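Local structure of alpha-rhamnosidase (Dictyoglomus thermophilum, 6I60) at residues A[215-229]-A[333-347]. The protein probably hydrolyses alpha-L-rhamnosides, releasing terminal non-reducing alpha-L-rhamnose. Numbering follows the deposited sequence.
Sequences VLDPGQTDYKKRVLY and PGGKLYSEIYPPIRI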
# COMPACT_ATOMS: atom_id res chain seq x y z
N VAL A 215 -7.97 -12.29 6.16
CA VAL A 215 -7.64 -12.36 7.58
C VAL A 215 -7.45 -10.95 8.10
O VAL A 215 -7.24 -10.00 7.34
CB VAL A 215 -6.37 -13.21 7.85
CG1 VAL A 215 -6.66 -14.68 7.64
CG2 VAL A 215 -5.22 -12.75 6.96
N LEU A 216 -7.52 -10.81 9.43
CA LEU A 216 -7.35 -9.52 10.10
C LEU A 216 -8.27 -8.45 9.51
O LEU A 216 -7.85 -7.32 9.24
CB LEU A 216 -5.89 -9.07 10.06
CG LEU A 216 -4.89 -9.99 10.77
CD1 LEU A 216 -3.53 -9.34 10.87
CD2 LEU A 216 -5.40 -10.39 12.15
N ASP A 217 -9.53 -8.82 9.29
CA ASP A 217 -10.66 -8.07 8.78
C ASP A 217 -11.52 -7.56 9.94
O ASP A 217 -11.71 -8.27 10.93
CB ASP A 217 -11.52 -8.94 7.86
CG ASP A 217 -12.18 -8.15 6.75
OD1 ASP A 217 -11.46 -7.47 5.99
OD2 ASP A 217 -13.42 -8.21 6.64
N PRO A 218 -12.05 -6.32 9.86
CA PRO A 218 -11.88 -5.39 8.74
C PRO A 218 -10.59 -4.58 8.82
O PRO A 218 -9.74 -4.84 9.68
CB PRO A 218 -13.10 -4.49 8.87
CG PRO A 218 -13.36 -4.44 10.33
CD PRO A 218 -12.94 -5.78 10.89
N GLY A 219 -10.46 -3.59 7.93
CA GLY A 219 -9.29 -2.75 7.93
C GLY A 219 -9.28 -1.75 9.08
O GLY A 219 -10.31 -1.38 9.64
N GLN A 220 -8.07 -1.31 9.42
CA GLN A 220 -7.88 -0.36 10.51
C GLN A 220 -8.27 1.04 10.05
O GLN A 220 -7.68 1.57 9.11
CB GLN A 220 -6.43 -0.39 10.99
CG GLN A 220 -5.90 -1.79 11.27
CD GLN A 220 -4.49 -1.77 11.80
OE1 GLN A 220 -3.93 -0.71 12.08
NE2 GLN A 220 -3.90 -2.95 11.95
N THR A 221 -9.26 1.62 10.72
CA THR A 221 -9.67 3.00 10.48
C THR A 221 -10.00 3.64 11.81
O THR A 221 -10.01 2.98 12.86
CB THR A 221 -10.88 3.09 9.54
OG1 THR A 221 -11.86 2.12 9.93
CG2 THR A 221 -10.47 2.84 8.10
N ASP A 222 -10.27 4.94 11.78
CA ASP A 222 -10.80 5.64 12.95
C ASP A 222 -12.24 5.19 13.14
O ASP A 222 -13.16 5.72 12.52
CB ASP A 222 -10.71 7.15 12.76
CG ASP A 222 -11.13 7.91 14.00
OD1 ASP A 222 -11.65 7.28 14.95
OD2 ASP A 222 -10.95 9.15 14.04
N TYR A 223 -12.44 4.19 14.02
CA TYR A 223 -13.76 3.58 14.17
C TYR A 223 -14.80 4.57 14.68
O TYR A 223 -16.00 4.32 14.53
CB TYR A 223 -13.67 2.37 15.10
CG TYR A 223 -12.66 1.33 14.66
CD1 TYR A 223 -12.89 0.53 13.55
CD2 TYR A 223 -11.47 1.15 15.36
CE1 TYR A 223 -11.97 -0.42 13.14
CE2 TYR A 223 -10.54 0.20 14.96
CZ TYR A 223 -10.80 -0.58 13.85
OH TYR A 223 -9.88 -1.52 13.45
N LYS A 224 -14.37 5.68 15.29
CA LYS A 224 -15.32 6.69 15.72
C LYS A 224 -15.86 7.49 14.54
O LYS A 224 -16.97 8.04 14.61
CB LYS A 224 -14.67 7.62 16.74
CG LYS A 224 -14.83 7.17 18.18
CD LYS A 224 -14.09 8.11 19.13
CE LYS A 224 -14.33 7.72 20.58
NZ LYS A 224 -13.30 8.32 21.48
N LYS A 225 -15.11 7.57 13.44
CA LYS A 225 -15.53 8.32 12.27
C LYS A 225 -16.03 7.44 11.13
O LYS A 225 -16.83 7.90 10.32
CB LYS A 225 -14.37 9.19 11.75
CG LYS A 225 -14.04 10.38 12.64
CD LYS A 225 -14.29 11.69 11.92
CE LYS A 225 -14.22 12.88 12.87
NZ LYS A 225 -15.26 13.91 12.56
N ARG A 226 -15.59 6.19 11.06
CA ARG A 226 -16.00 5.31 9.98
C ARG A 226 -15.63 3.87 10.32
O ARG A 226 -14.56 3.63 10.89
CB ARG A 226 -15.35 5.72 8.65
CG ARG A 226 -15.01 4.57 7.73
CD ARG A 226 -14.58 5.09 6.38
NE ARG A 226 -13.58 6.13 6.52
CZ ARG A 226 -12.43 6.15 5.87
NH1 ARG A 226 -12.13 5.20 5.00
NH2 ARG A 226 -11.58 7.14 6.08
N VAL A 227 -16.51 2.94 9.98
CA VAL A 227 -16.28 1.51 10.17
C VAL A 227 -16.54 0.82 8.84
O VAL A 227 -17.67 0.84 8.33
CB VAL A 227 -17.18 0.92 11.27
CG1 VAL A 227 -16.99 -0.59 11.35
CG2 VAL A 227 -16.90 1.58 12.61
N LEU A 228 -15.50 0.21 8.27
CA LEU A 228 -15.63 -0.49 7.00
C LEU A 228 -16.18 -1.89 7.24
O LEU A 228 -15.53 -2.71 7.90
CB LEU A 228 -14.29 -0.56 6.27
CG LEU A 228 -13.44 0.70 6.24
CD1 LEU A 228 -12.02 0.36 5.83
CD2 LEU A 228 -14.04 1.72 5.30
N TYR A 229 -17.36 -2.18 6.71
CA TYR A 229 -17.94 -3.51 6.79
C TYR A 229 -17.62 -4.29 5.52
O TYR A 229 -17.38 -3.72 4.46
CB TYR A 229 -19.46 -3.44 7.01
CG TYR A 229 -20.26 -2.98 5.81
CD1 TYR A 229 -20.45 -1.63 5.56
CD2 TYR A 229 -20.83 -3.89 4.93
CE1 TYR A 229 -21.18 -1.20 4.47
CE2 TYR A 229 -21.56 -3.47 3.84
CZ TYR A 229 -21.73 -2.13 3.61
OH TYR A 229 -22.46 -1.71 2.52
N PRO A 333 -20.11 2.28 17.44
CA PRO A 333 -18.78 2.92 17.50
C PRO A 333 -18.80 4.40 17.14
O PRO A 333 -17.80 5.08 17.38
CB PRO A 333 -17.94 2.11 16.50
CG PRO A 333 -18.78 0.91 16.14
CD PRO A 333 -20.20 1.30 16.35
N GLY A 334 -19.89 4.90 16.57
CA GLY A 334 -20.02 6.29 16.20
C GLY A 334 -19.71 6.59 14.76
O GLY A 334 -20.05 7.68 14.28
N GLY A 335 -19.08 5.66 14.04
CA GLY A 335 -18.68 5.91 12.67
C GLY A 335 -19.69 5.42 11.66
O GLY A 335 -20.42 4.46 11.89
N LYS A 336 -19.73 6.11 10.52
CA LYS A 336 -20.58 5.68 9.42
C LYS A 336 -20.04 4.38 8.82
O LYS A 336 -18.84 4.23 8.60
CB LYS A 336 -20.65 6.77 8.34
CG LYS A 336 -20.99 8.15 8.88
CD LYS A 336 -22.49 8.34 9.01
CE LYS A 336 -22.85 9.05 10.30
NZ LYS A 336 -22.62 8.18 11.49
N LEU A 337 -20.95 3.44 8.57
CA LEU A 337 -20.57 2.12 8.09
C LEU A 337 -20.53 2.15 6.56
O LEU A 337 -21.57 2.25 5.90
CB LEU A 337 -21.54 1.06 8.61
CG LEU A 337 -21.32 0.70 10.08
CD1 LEU A 337 -22.15 1.58 11.00
CD2 LEU A 337 -21.61 -0.77 10.34
N TYR A 338 -19.32 2.06 6.01
CA TYR A 338 -19.07 2.14 4.58
C TYR A 338 -18.42 0.85 4.09
O TYR A 338 -17.93 0.04 4.88
CB TYR A 338 -18.18 3.34 4.25
CG TYR A 338 -18.29 3.86 2.84
CD1 TYR A 338 -19.46 4.45 2.38
CD2 TYR A 338 -17.21 3.77 1.96
CE1 TYR A 338 -19.56 4.94 1.09
CE2 TYR A 338 -17.30 4.25 0.67
CZ TYR A 338 -18.48 4.83 0.23
OH TYR A 338 -18.57 5.30 -1.05
N SER A 339 -18.42 0.66 2.78
CA SER A 339 -17.81 -0.51 2.15
C SER A 339 -16.90 -0.04 1.02
O SER A 339 -17.37 0.22 -0.09
CB SER A 339 -18.87 -1.48 1.63
OG SER A 339 -18.27 -2.63 1.06
N GLU A 340 -15.61 0.07 1.31
CA GLU A 340 -14.63 0.48 0.32
C GLU A 340 -14.08 -0.74 -0.40
O GLU A 340 -13.91 -1.81 0.20
CB GLU A 340 -13.49 1.26 0.97
CG GLU A 340 -13.91 2.58 1.59
CD GLU A 340 -12.82 3.63 1.53
OE1 GLU A 340 -12.53 4.26 2.57
OE2 GLU A 340 -12.25 3.82 0.43
N ILE A 341 -13.82 -0.58 -1.69
CA ILE A 341 -13.25 -1.64 -2.52
C ILE A 341 -11.74 -1.43 -2.54
O ILE A 341 -11.23 -0.52 -3.20
CB ILE A 341 -13.84 -1.64 -3.93
CG1 ILE A 341 -15.37 -1.50 -3.87
CG2 ILE A 341 -13.45 -2.92 -4.66
CD1 ILE A 341 -16.08 -2.76 -3.44
N TYR A 342 -11.02 -2.26 -1.80
CA TYR A 342 -9.58 -2.17 -1.69
C TYR A 342 -9.04 -3.55 -1.33
O TYR A 342 -9.77 -4.38 -0.79
CB TYR A 342 -9.15 -1.13 -0.65
CG TYR A 342 -9.33 -1.55 0.79
CD1 TYR A 342 -10.57 -1.95 1.28
CD2 TYR A 342 -8.25 -1.53 1.68
CE1 TYR A 342 -10.73 -2.33 2.60
CE2 TYR A 342 -8.41 -1.90 3.00
CZ TYR A 342 -9.65 -2.30 3.45
OH TYR A 342 -9.82 -2.68 4.77
N PRO A 343 -7.78 -3.83 -1.65
CA PRO A 343 -7.21 -5.15 -1.36
C PRO A 343 -7.23 -5.44 0.13
O PRO A 343 -6.77 -4.62 0.94
CB PRO A 343 -5.77 -5.05 -1.89
CG PRO A 343 -5.83 -3.98 -2.92
CD PRO A 343 -6.85 -2.99 -2.43
N PRO A 344 -7.78 -6.58 0.54
CA PRO A 344 -7.80 -6.95 1.95
C PRO A 344 -6.51 -7.66 2.36
O PRO A 344 -5.65 -7.98 1.54
CB PRO A 344 -9.00 -7.90 2.04
CG PRO A 344 -9.02 -8.57 0.70
CD PRO A 344 -8.48 -7.57 -0.30
N ILE A 345 -6.40 -7.89 3.67
CA ILE A 345 -5.27 -8.63 4.22
C ILE A 345 -5.53 -10.12 4.05
O ILE A 345 -6.61 -10.62 4.39
CB ILE A 345 -5.05 -8.27 5.69
CG1 ILE A 345 -4.72 -6.78 5.83
CG2 ILE A 345 -3.97 -9.13 6.30
CD1 ILE A 345 -5.23 -6.15 7.11
N ARG A 346 -4.55 -10.84 3.52
CA ARG A 346 -4.69 -12.27 3.25
C ARG A 346 -3.42 -13.00 3.66
O ARG A 346 -2.39 -12.39 3.94
CB ARG A 346 -4.97 -12.53 1.76
CG ARG A 346 -6.37 -12.18 1.30
CD ARG A 346 -6.68 -12.85 -0.03
NE ARG A 346 -7.16 -11.89 -1.02
CZ ARG A 346 -8.44 -11.72 -1.33
NH1 ARG A 346 -9.37 -12.45 -0.73
NH2 ARG A 346 -8.79 -10.83 -2.24
N ILE A 347 -3.52 -14.33 3.70
CA ILE A 347 -2.35 -15.19 3.78
C ILE A 347 -1.83 -15.32 2.35
O ILE A 347 -2.36 -16.11 1.56
CB ILE A 347 -2.66 -16.55 4.40
CG1 ILE A 347 -3.15 -16.38 5.84
CG2 ILE A 347 -1.43 -17.46 4.36
CD1 ILE A 347 -3.43 -17.69 6.54
O HOH W 1 -8.30 -7.68 5.99
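Arg226, Val227 and Leu228 pair in parallel with Lys336, Leu337 and Tyr338, adding an outermost strand to a mixed five-stranded sheet in the N-terminal rhamnosidase domain. Val227 sits at the centre: its N donates to Lys336 O (3.0 Å) and its O accepts from Tyr338 N, while Tyr229 N continues the pattern to Tyr338 O. On the sheet face shared by Val227 and Leu337, Val227 CG2 rests on the ring of Pro333.

From CB of Tyr229 the ring is swung between backbone N and carbonyl carbon (chi1 72°), which takes CD1 and CE1 past the Tyr338 carbonyl. CE1 also has Leu337 O at the ring edge; CZ then meets Ser339 CB, which lies over one face in a CH-pi contact (3.9 Å to the ring centroid). At the tip, OH hydrogen-bonds with Asp47 OD1 and the backbone N of Leu139. With an alanine here, ring and hydroxyl go, and a gap is likely to open over Ser339 CB, with Asp47 OD1 and Leu139 N losing their shared partner.

On the face that carries Arg226 and Leu228, the Arg226 chain bends at chi3 and forms salt bridges from NE to Asp536 and from NH2 to Asp533. Farther along, Val215 N binds Ile345 O (2.8 Å), and a water accepts from Ile345 N. Leu228 CD2 packs on Glu340 CG, and the carboxylate, its plane 34° from the guanidinium, forms a salt bridge, Arg226 NH1 to Glu340 OE1 2.6 Å.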